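PDB 3OG2: beta-galactosidase from Trichoderma reesei, which probably hydrolyses terminal non-reducing beta-D-galactose residues in beta-D-galactosides, as a glycoside hydrolase of family 35. Local coordinates for residues A[301-313]-A[444-456]. Sequence-based numbering, arbitrary orientation.
With MAN (alpha-D-mannopyranose), chain B.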
ATOM      1  N   HIS A 301     -13.109  -8.771  -4.414  1.00  7.95           N
ATOM      2  CA  HIS A 301     -12.740  -9.722  -5.476  1.00  7.98           C
ATOM      3  C   HIS A 301     -13.571  -9.545  -6.740  1.00  7.55           C
ATOM      4  O   HIS A 301     -13.128  -9.868  -7.848  1.00  8.82           O
ATOM      5  CB  HIS A 301     -12.844 -11.162  -4.913  1.00  8.69           C
ATOM      6  CG  HIS A 301     -14.226 -11.586  -4.608  1.00  8.69           C
ATOM      7  ND1 HIS A 301     -14.924 -11.251  -3.471  1.00 10.80           N
ATOM      8  CD2 HIS A 301     -15.045 -12.375  -5.365  1.00  9.28           C
ATOM      9  CE1 HIS A 301     -16.157 -11.822  -3.550  1.00 10.85           C
ATOM     10  NE2 HIS A 301     -16.244 -12.496  -4.682  1.00 13.32           N
ATOM     11  N   GLU A 302     -14.819  -9.076  -6.570  1.00  7.75           N
ATOM     12  CA  GLU A 302     -15.704  -8.847  -7.710  1.00  7.46           C
ATOM     13  C   GLU A 302     -15.189  -7.681  -8.548  1.00  7.35           C
ATOM     14  O   GLU A 302     -15.156  -7.733  -9.775  1.00  8.14           O
ATOM     15  CB  GLU A 302     -17.144  -8.584  -7.252  1.00  8.73           C
ATOM     16  CG  GLU A 302     -17.723  -9.826  -6.589  1.00 10.74           C
ATOM     17  CD  GLU A 302     -19.084  -9.618  -5.977  1.00 15.15           C
ATOM     18  OE1 GLU A 302     -19.333  -8.487  -5.494  1.00 18.69           O
ATOM     19  OE2 GLU A 302     -19.851 -10.595  -5.907  1.00 19.22           O
ATOM     20  N   PHE A 303     -14.834  -6.609  -7.832  1.00  7.83           N
ATOM     21  CA  PHE A 303     -14.201  -5.495  -8.537  0.50  6.92           C
ATOM     22  C   PHE A 303     -13.008  -6.002  -9.333  1.00  7.12           C
ATOM     23  O   PHE A 303     -12.775  -5.630 -10.480  1.00  8.13           O
ATOM     24  CB  PHE A 303     -13.819  -4.418  -7.498  0.50  8.45           C
ATOM     25  CG  PHE A 303     -12.686  -3.539  -7.991  0.50  8.17           C
ATOM     26  CD1 PHE A 303     -12.956  -2.431  -8.769  0.50  9.58           C
ATOM     27  CD2 PHE A 303     -11.349  -3.783  -7.677  0.50 10.48           C
ATOM     28  CE1 PHE A 303     -11.936  -1.620  -9.250  0.50  9.00           C
ATOM     29  CE2 PHE A 303     -10.308  -3.016  -8.154  0.50 11.31           C
ATOM     30  CZ  PHE A 303     -10.604  -1.913  -8.943  0.50  8.97           C
ATOM     31  N   GLU A 304     -12.151  -6.824  -8.713  1.00  7.84           N
ATOM     32  CA  GLU A 304     -10.933  -7.269  -9.435  1.00  7.85           C
ATOM     33  C   GLU A 304     -11.283  -8.040 -10.678  1.00  8.25           C
ATOM     34  O   GLU A 304     -10.731  -7.827 -11.769  1.00  8.66           O
ATOM     35  CB  GLU A 304     -10.021  -8.158  -8.556  1.00  7.92           C
ATOM     36  CG  GLU A 304      -9.465  -7.337  -7.368  1.00  8.28           C
ATOM     37  CD  GLU A 304      -8.572  -8.230  -6.532  1.00  7.52           C
ATOM     38  OE1 GLU A 304      -8.882  -9.487  -6.459  1.00  8.39           O
ATOM     39  OE2 GLU A 304      -7.657  -7.730  -5.892  1.00  8.42           O
ATOM     40  N   ARG A 305     -12.223  -9.007 -10.553  1.00  8.06           N
ATOM     41  CA  ARG A 305     -12.412  -9.823 -11.788  1.00  9.92           C
ATOM     42  C   ARG A 305     -13.095  -8.989 -12.868  1.00  9.31           C
ATOM     43  O   ARG A 305     -12.713  -9.172 -14.040  1.00 10.35           O
ATOM     44  CB  ARG A 305     -13.084 -11.113 -11.458  1.00 14.07           C
ATOM     45  CG  ARG A 305     -14.469 -10.913 -10.907  1.00 13.07           C
ATOM     46  CD  ARG A 305     -14.821 -12.175 -10.047  1.00 13.09           C
ATOM     47  NE  ARG A 305     -16.240 -12.077  -9.751  1.00 10.96           N
ATOM     48  CZ  ARG A 305     -16.938 -12.935  -8.992  1.00 10.90           C
ATOM     49  NH1 ARG A 305     -16.382 -13.984  -8.358  1.00 11.85           N
ATOM     50  NH2 ARG A 305     -18.251 -12.714  -8.866  1.00 11.13           N
ATOM     51  N   VAL A 306     -14.023  -8.080 -12.550  1.00  8.33           N
ATOM     52  CA  VAL A 306     -14.616  -7.283 -13.651  1.00  8.10           C
ATOM     53  C   VAL A 306     -13.661  -6.220 -14.148  1.00  7.71           C
ATOM     54  O   VAL A 306     -13.416  -6.083 -15.363  1.00  9.08           O
ATOM     55  CB  VAL A 306     -15.945  -6.636 -13.201  1.00  9.23           C
ATOM     56  CG1 VAL A 306     -16.521  -5.753 -14.313  1.00  9.45           C
ATOM     57  CG2 VAL A 306     -16.979  -7.681 -12.768  1.00  9.95           C
ATOM     58  N   PHE A 307     -13.111  -5.400 -13.219  1.00  7.48           N
ATOM     59  CA  PHE A 307     -12.303  -4.284 -13.705  1.00  7.83           C
ATOM     60  C   PHE A 307     -10.913  -4.686 -14.193  1.00  6.62           C
ATOM     61  O   PHE A 307     -10.390  -4.079 -15.138  1.00  7.96           O
ATOM     62  CB  PHE A 307     -12.128  -3.222 -12.595  1.00  7.72           C
ATOM     63  CG  PHE A 307     -13.357  -2.351 -12.396  1.00  8.11           C
ATOM     64  CD1 PHE A 307     -14.440  -2.799 -11.672  1.00 10.46           C
ATOM     65  CD2 PHE A 307     -13.333  -1.041 -12.958  1.00 10.68           C
ATOM     66  CE1 PHE A 307     -15.518  -1.979 -11.458  1.00 11.14           C
ATOM     67  CE2 PHE A 307     -14.457  -0.221 -12.762  1.00 10.45           C
ATOM     68  CZ  PHE A 307     -15.524  -0.684 -12.018  1.00 13.33           C
ATOM     69  N   TYR A 308     -10.275  -5.676 -13.579  1.00  7.20           N
ATOM     70  CA  TYR A 308      -8.910  -6.023 -14.028  1.00  6.89           C
ATOM     71  C   TYR A 308      -8.977  -6.749 -15.356  1.00  7.53           C
ATOM     72  O   TYR A 308      -8.166  -6.507 -16.256  1.00  8.13           O
ATOM     73  CB  TYR A 308      -8.124  -6.817 -13.009  1.00  6.53           C
ATOM     74  CG  TYR A 308      -7.830  -6.065 -11.706  1.00  6.95           C
ATOM     75  CD1 TYR A 308      -8.265  -4.770 -11.477  1.00  6.89           C
ATOM     76  CD2 TYR A 308      -7.089  -6.705 -10.720  1.00  7.58           C
ATOM     77  CE1 TYR A 308      -7.970  -4.122 -10.287  1.00  6.76           C
ATOM     78  CE2 TYR A 308      -6.800  -6.065  -9.520  1.00  7.94           C
ATOM     79  CZ  TYR A 308      -7.241  -4.777  -9.321  1.00  6.62           C
ATOM     80  OH  TYR A 308      -6.953  -4.151  -8.131  1.00  7.95           O
ATOM     81  N   LYS A 309      -9.961  -7.643 -15.536  1.00  7.59           N
ATOM     82  CA  LYS A 309     -10.096  -8.281 -16.865  1.00  7.26           C
ATOM     83  C   LYS A 309     -10.525  -7.252 -17.904  1.00  7.44           C
ATOM     84  O   LYS A 309     -10.187  -7.436 -19.077  1.00  8.25           O
ATOM     85  CB  LYS A 309     -11.097  -9.440 -16.776  1.00  8.25           C
ATOM     86  CG  LYS A 309     -10.529 -10.591 -15.915  1.00  8.65           C
ATOM     87  CD  LYS A 309     -11.527 -11.726 -15.732  1.00  9.40           C
ATOM     88  CE  LYS A 309     -10.976 -12.720 -14.684  1.00 10.50           C
ATOM     89  NZ  LYS A 309     -11.804 -13.918 -14.539  1.00 11.62           N
ATOM     90  N   ASN A 310     -11.219  -6.164 -17.503  1.00  7.49           N
ATOM     91  CA  ASN A 310     -11.502  -5.119 -18.484  1.00  7.68           C
ATOM     92  C   ASN A 310     -10.238  -4.423 -18.952  1.00  8.46           C
ATOM     93  O   ASN A 310     -10.208  -3.876 -20.072  1.00  9.26           O
ATOM     94  CB  ASN A 310     -12.456  -4.114 -17.829  1.00  9.14           C
ATOM     95  CG  ASN A 310     -12.908  -3.053 -18.787  1.00  8.55           C
ATOM     96  OD1 ASN A 310     -13.563  -3.385 -19.806  1.00 10.61           O
ATOM     97  ND2 ASN A 310     -12.574  -1.796 -18.484  1.00  8.64           N
ATOM     98  N   ASN A 311      -9.170  -4.380 -18.157  1.00  7.75           N
ATOM     99  CA  ASN A 311      -7.911  -3.831 -18.601  1.00  7.08           C
ATOM    100  C   ASN A 311      -7.183  -4.832 -19.510  1.00  7.44           C
ATOM    101  O   ASN A 311      -6.507  -4.415 -20.455  1.00  8.43           O
ATOM    102  CB  ASN A 311      -7.020  -3.480 -17.381  1.00  7.94           C
ATOM    103  CG  ASN A 311      -7.640  -2.332 -16.595  1.00  7.79           C
ATOM    104  OD1 ASN A 311      -8.359  -1.491 -17.136  1.00  8.64           O
ATOM    105  ND2 ASN A 311      -7.367  -2.302 -15.280  1.00  9.14           N
ATOM    106  N   MET A 312      -7.324  -6.135 -19.206  1.00  7.51           N
ATOM    107  CA  MET A 312      -6.808  -7.134 -20.139  1.00  8.12           C
ATOM    108  C   MET A 312      -7.574  -7.051 -21.462  1.00  7.92           C
ATOM    109  O   MET A 312      -6.990  -7.289 -22.523  1.00  9.37           O
ATOM    110  CB  MET A 312      -6.956  -8.544 -19.539  1.00  8.93           C
ATOM    111  CG  MET A 312      -6.151  -8.609 -18.200  1.00 10.25           C
ATOM    112  SD  MET A 312      -6.529 -10.171 -17.373  1.00 13.95           S
ATOM    113  CE  MET A 312      -6.121  -9.722 -15.652  1.00 21.26           C
ATOM    114  N   ALA A 313      -8.891  -6.676 -21.414  1.00  9.19           N
ATOM    115  CA  ALA A 313      -9.639  -6.533 -22.692  1.00  8.65           C
ATOM    116  C   ALA A 313      -9.024  -5.459 -23.576  1.00  8.83           C
ATOM    117  O   ALA A 313      -9.166  -5.492 -24.802  1.00 11.68           O
ATOM    118  CB  ALA A 313     -11.062  -6.209 -22.335  1.00  9.84           C
ATOM    119  N   THR A 444     -22.802 -19.874 -18.085  1.00 10.54           N
ATOM    120  CA  THR A 444     -23.386 -19.002 -17.076  1.00 11.83           C
ATOM    121  C   THR A 444     -22.388 -17.920 -16.717  1.00 10.64           C
ATOM    122  O   THR A 444     -21.199 -18.197 -16.511  1.00 12.03           O
ATOM    123  CB  THR A 444     -23.700 -19.826 -15.772  1.00 14.53           C
ATOM    124  OG1 THR A 444     -24.696 -20.810 -16.111  1.00 18.50           O
ATOM    125  CG2 THR A 444     -24.268 -18.947 -14.663  1.00 21.54           C
ATOM    126  N   LEU A 445     -22.872 -16.693 -16.628  1.00 11.28           N
ATOM    127  CA  LEU A 445     -22.077 -15.563 -16.088  1.00 11.73           C
ATOM    128  C   LEU A 445     -22.865 -15.074 -14.872  1.00 11.43           C
ATOM    129  O   LEU A 445     -23.962 -14.486 -15.051  1.00 13.13           O
ATOM    130  CB  LEU A 445     -21.822 -14.478 -17.144  1.00 13.38           C
ATOM    131  CG  LEU A 445     -20.832 -13.405 -16.638  1.00 11.88           C
ATOM    132  CD1 LEU A 445     -19.427 -13.952 -16.610  1.00 13.30           C
ATOM    133  CD2 LEU A 445     -20.928 -12.165 -17.517  1.00 14.73           C
ATOM    134  N   THR A 446     -22.403 -15.316 -13.664  1.00 11.01           N
ATOM    135  CA  THR A 446     -23.131 -14.900 -12.451  1.00 11.32           C
ATOM    136  C   THR A 446     -22.837 -13.446 -12.138  1.00 10.57           C
ATOM    137  O   THR A 446     -22.110 -12.757 -12.915  1.00 11.83           O
ATOM    138  CB  THR A 446     -22.777 -15.832 -11.273  1.00 13.03           C
ATOM    139  OG1 THR A 446     -21.386 -15.702 -10.940  1.00 13.33           O
ATOM    140  CG2 THR A 446     -23.028 -17.292 -11.662  1.00 14.58           C
ATOM    141  N   GLY A 447     -23.389 -12.900 -11.076  1.00 10.90           N
ATOM    142  CA  GLY A 447     -23.311 -11.479 -10.829  1.00 12.01           C
ATOM    143  C   GLY A 447     -21.885 -10.963 -10.633  1.00 11.00           C
ATOM    144  O   GLY A 447     -21.072 -11.612  -9.967  1.00 11.75           O
ATOM    145  N   ARG A 448     -21.626  -9.803 -11.221  1.00 10.99           N
ATOM    146  CA  ARG A 448     -20.289  -9.143 -11.083  1.00  9.86           C
ATOM    147  C   ARG A 448     -19.155 -10.116 -11.290  1.00  8.74           C
ATOM    148  O   ARG A 448     -18.168 -10.162 -10.548  1.00 10.43           O
ATOM    149  CB  ARG A 448     -20.210  -8.415  -9.739  1.00 10.98           C
ATOM    150  CG  ARG A 448     -21.154  -7.220  -9.824  1.00 10.72           C
ATOM    151  CD  ARG A 448     -21.127  -6.363  -8.579  1.00 11.37           C
ATOM    152  NE  ARG A 448     -22.025  -5.229  -8.784  1.00 10.94           N
ATOM    153  CZ  ARG A 448     -22.238  -4.261  -7.906  1.00 11.25           C
ATOM    154  NH1 ARG A 448     -21.602  -4.256  -6.742  1.00 12.25           N
ATOM    155  NH2 ARG A 448     -23.102  -3.300  -8.223  1.00 12.14           N
ATOM    156  N   ASP A 449     -19.281 -10.878 -12.370  1.00 10.54           N
ATOM    157  CA  ASP A 449     -18.197 -11.760 -12.834  1.00  9.81           C
ATOM    158  C   ASP A 449     -17.830 -11.375 -14.252  1.00 10.00           C
ATOM    159  O   ASP A 449     -18.629 -10.790 -14.993  1.00 10.58           O
ATOM    160  CB  ASP A 449     -18.608 -13.231 -12.719  1.00 12.31           C
ATOM    161  CG  ASP A 449     -17.404 -14.135 -12.754  1.00 11.96           C
ATOM    162  OD1 ASP A 449     -16.207 -13.704 -12.709  1.00 13.09           O
ATOM    163  OD2 ASP A 449     -17.577 -15.383 -12.887  1.00 15.94           O
ATOM    164  N   SER A 450     -16.613 -11.707 -14.614  1.00  9.35           N
ATOM    165  CA  SER A 450     -16.126 -11.561 -16.004  1.00  9.33           C
ATOM    166  C   SER A 450     -15.198 -12.736 -16.274  1.00  9.68           C
ATOM    167  O   SER A 450     -14.503 -13.199 -15.383  1.00 10.27           O
ATOM    168  CB  SER A 450     -15.389 -10.235 -16.125  1.00 10.05           C
ATOM    169  OG  SER A 450     -14.832 -10.072 -17.413  1.00 10.66           O
ATOM    170  N   LYS A 451     -15.212 -13.232 -17.509  1.00 10.37           N
ATOM    171  CA  LYS A 451     -14.413 -14.402 -17.843  1.00 11.04           C
ATOM    172  C   LYS A 451     -13.576 -14.120 -19.054  1.00  8.45           C
ATOM    173  O   LYS A 451     -13.988 -13.314 -19.872  1.00 10.50           O
ATOM    174  CB  LYS A 451     -15.306 -15.611 -18.158  1.00 15.69           C
ATOM    175  CG  LYS A 451     -16.049 -15.996 -16.863  1.00 19.07           C
ATOM    176  CD  LYS A 451     -16.305 -17.468 -16.715  1.00 19.28           C
ATOM    177  CE  LYS A 451     -17.338 -17.653 -15.606  1.00 18.80           C
ATOM    178  NZ  LYS A 451     -16.624 -17.873 -14.312  1.00 15.29           N
ATOM    179  N   ILE A 452     -12.467 -14.818 -19.168  1.00  9.62           N
ATOM    180  CA  ILE A 452     -11.689 -14.853 -20.389  0.50  9.05           C
ATOM    181  C   ILE A 452     -11.814 -16.254 -20.981  1.00 10.19           C
ATOM    182  O   ILE A 452     -11.422 -17.255 -20.398  1.00 18.74           O
ATOM    183  CB  ILE A 452     -10.219 -14.467 -20.167  0.50 12.36           C
ATOM    184  CG1 ILE A 452     -10.135 -13.365 -19.106  0.50 13.72           C
ATOM    185  CG2 ILE A 452      -9.554 -14.117 -21.497  0.50 18.58           C
ATOM    186  CD1 ILE A 452      -9.370 -12.106 -19.471  0.50 25.79           C
ATOM    187  N   HIS A 453     -12.411 -16.319 -22.187  1.00  9.28           N
ATOM    188  CA  HIS A 453     -12.458 -17.554 -22.970  1.00  9.41           C
ATOM    189  C   HIS A 453     -11.314 -17.501 -23.973  1.00  9.64           C
ATOM    190  O   HIS A 453     -10.883 -16.410 -24.361  1.00 11.09           O
ATOM    191  CB  HIS A 453     -13.780 -17.732 -23.685  1.00  9.85           C
ATOM    192  CG  HIS A 453     -14.974 -17.680 -22.785  1.00 10.56           C
ATOM    193  ND1 HIS A 453     -15.018 -18.236 -21.511  1.00 10.59           N
ATOM    194  CD2 HIS A 453     -16.195 -17.161 -22.971  1.00 12.91           C
ATOM    195  CE1 HIS A 453     -16.230 -18.039 -20.970  1.00 11.12           C
ATOM    196  NE2 HIS A 453     -16.961 -17.373 -21.847  1.00 12.07           N
ATOM    197  N   VAL A 454     -10.793 -18.657 -24.389  1.00  9.24           N
ATOM    198  CA  VAL A 454      -9.671 -18.670 -25.316  1.00  9.30           C
ATOM    199  C   VAL A 454      -9.915 -19.604 -26.489  1.00  9.97           C
ATOM    200  O   VAL A 454     -10.670 -20.568 -26.406  1.00 10.47           O
ATOM    201  CB  VAL A 454      -8.353 -19.105 -24.611  1.00  9.51           C
ATOM    202  CG1 VAL A 454      -7.955 -18.113 -23.513  1.00 10.76           C
ATOM    203  CG2 VAL A 454      -8.455 -20.488 -24.000  1.00 10.16           C
ATOM    204  N   THR A 455      -9.249 -19.296 -27.606  1.00  9.69           N
ATOM    205  CA  THR A 455      -9.180 -20.237 -28.728  1.00  9.85           C
ATOM    206  C   THR A 455      -7.714 -20.420 -29.162  1.00 10.28           C
ATOM    207  O   THR A 455      -6.882 -19.482 -29.042  1.00 10.82           O
ATOM    208  CB  THR A 455     -10.070 -19.886 -29.937  1.00 10.71           C
ATOM    209  OG1 THR A 455      -9.604 -18.688 -30.543  1.00 12.30           O
ATOM    210  CG2 THR A 455     -11.540 -19.669 -29.537  1.00 12.63           C
ATOM    211  N   ASP A 456      -7.392 -21.600 -29.680  1.00 10.74           N
ATOM    212  CA  ASP A 456      -6.059 -21.996 -30.089  1.00 11.26           C
ATOM    213  C   ASP A 456      -5.013 -21.557 -29.078  1.00 10.75           C
ATOM    214  O   ASP A 456      -4.034 -20.847 -29.368  1.00 11.92           O
ATOM    215  CB  ASP A 456      -5.723 -21.407 -31.470  1.00 12.44           C
ATOM    216  CG  ASP A 456      -6.634 -22.118 -32.478  1.00 12.34           C
ATOM    217  OD1 ASP A 456      -6.447 -23.350 -32.692  1.00 15.36           O
ATOM    218  OD2 ASP A 456      -7.532 -21.478 -33.034  1.00 15.64           O
TER
HETATM  219  C1  MAN B   5     -20.257 -16.663  -4.209  1.00 11.01           C
HETATM  220  C2  MAN B   5     -20.153 -16.568  -5.719  1.00 11.12           C
HETATM  221  C3  MAN B   5     -19.239 -15.425  -6.168  1.00 11.78           C
HETATM  222  C4  MAN B   5     -19.726 -14.144  -5.502  1.00 11.64           C
HETATM  223  C5  MAN B   5     -19.701 -14.309  -3.973  1.00 13.25           C
HETATM  224  C6  MAN B   5     -20.339 -13.067  -3.302  1.00 17.89           C
HETATM  225  O2  MAN B   5     -21.476 -16.322  -6.166  1.00 14.52           O
HETATM  226  O3  MAN B   5     -19.268 -15.290  -7.572  1.00 12.34           O
HETATM  227  O4  MAN B   5     -18.834 -13.112  -5.845  1.00 11.38           O
HETATM  228  O5  MAN B   5     -20.541 -15.413  -3.647  1.00 11.79           O
HETATM  229  O6  MAN B   5     -20.152 -13.150  -1.899  1.00 28.81           O
HETATM  230  O   HOH W   1     -19.491  -5.853  -5.517  1.00 14.13           O
HETATM  231  O   HOH W   2     -14.481  -7.268 -17.710  1.00 10.33           O
HETATM  232  O   HOH W   3     -14.230 -15.550 -13.096  1.00 16.55           O
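Arg305 holds CG between its backbone N and carbonyl carbon (chi1 63°) and then runs extended, which carries its guanidinium to the carbonyl of Arg448. Lys309 instead has CG beside its backbone N (chi1 -68°), and its straight chain reaches the carbonyl of Ser450. The Arg305 grip is side-on. NE donates to Arg448 O at 2.8 Å, and NH2 to the same oxygen at 3.1 Å from above the carbonyl plane. Asp449 lies over one guanidinium face, with its OD1 3.4 Å from Arg305 NE, so this salt bridge works through charge alone. CG of Glu302 covers the opposite face. The guanidinium edge also meets a mannose of a glycan attached to the protein: Arg305 NH1 and NH2 donate to its O3, while O4 accepts from His301 NE2 and donates to Glu302 OE2. Helix 301-313 belongs to the TIM-barrel part of this family 35 enzyme, and 444-456 to domain 2, whose strand 450-459 sits within an antiparallel sheet, so the contact joins two domains beside a glycan. Shortened to an alanine, Arg305 would probably leave Arg448 O without its two side-chain donors and mannose O3 without its two guanidinium N-H partners. Next along the helix, Val306 CG2 rests 3.5 Å from Arg448 O. Lys309 NZ donates to Ser450 O at 2.9 Å and also pairs with Glu470. Water 2 bridges Val306 O and Ser450 OG, which also bonds Val410 O. Asp449 has further salt bridges to Arg552 and to Lys451, which also pairs with Glu491. In one of its conformers, Ile452 CD1 lies 4.0 Å from Met312 SD.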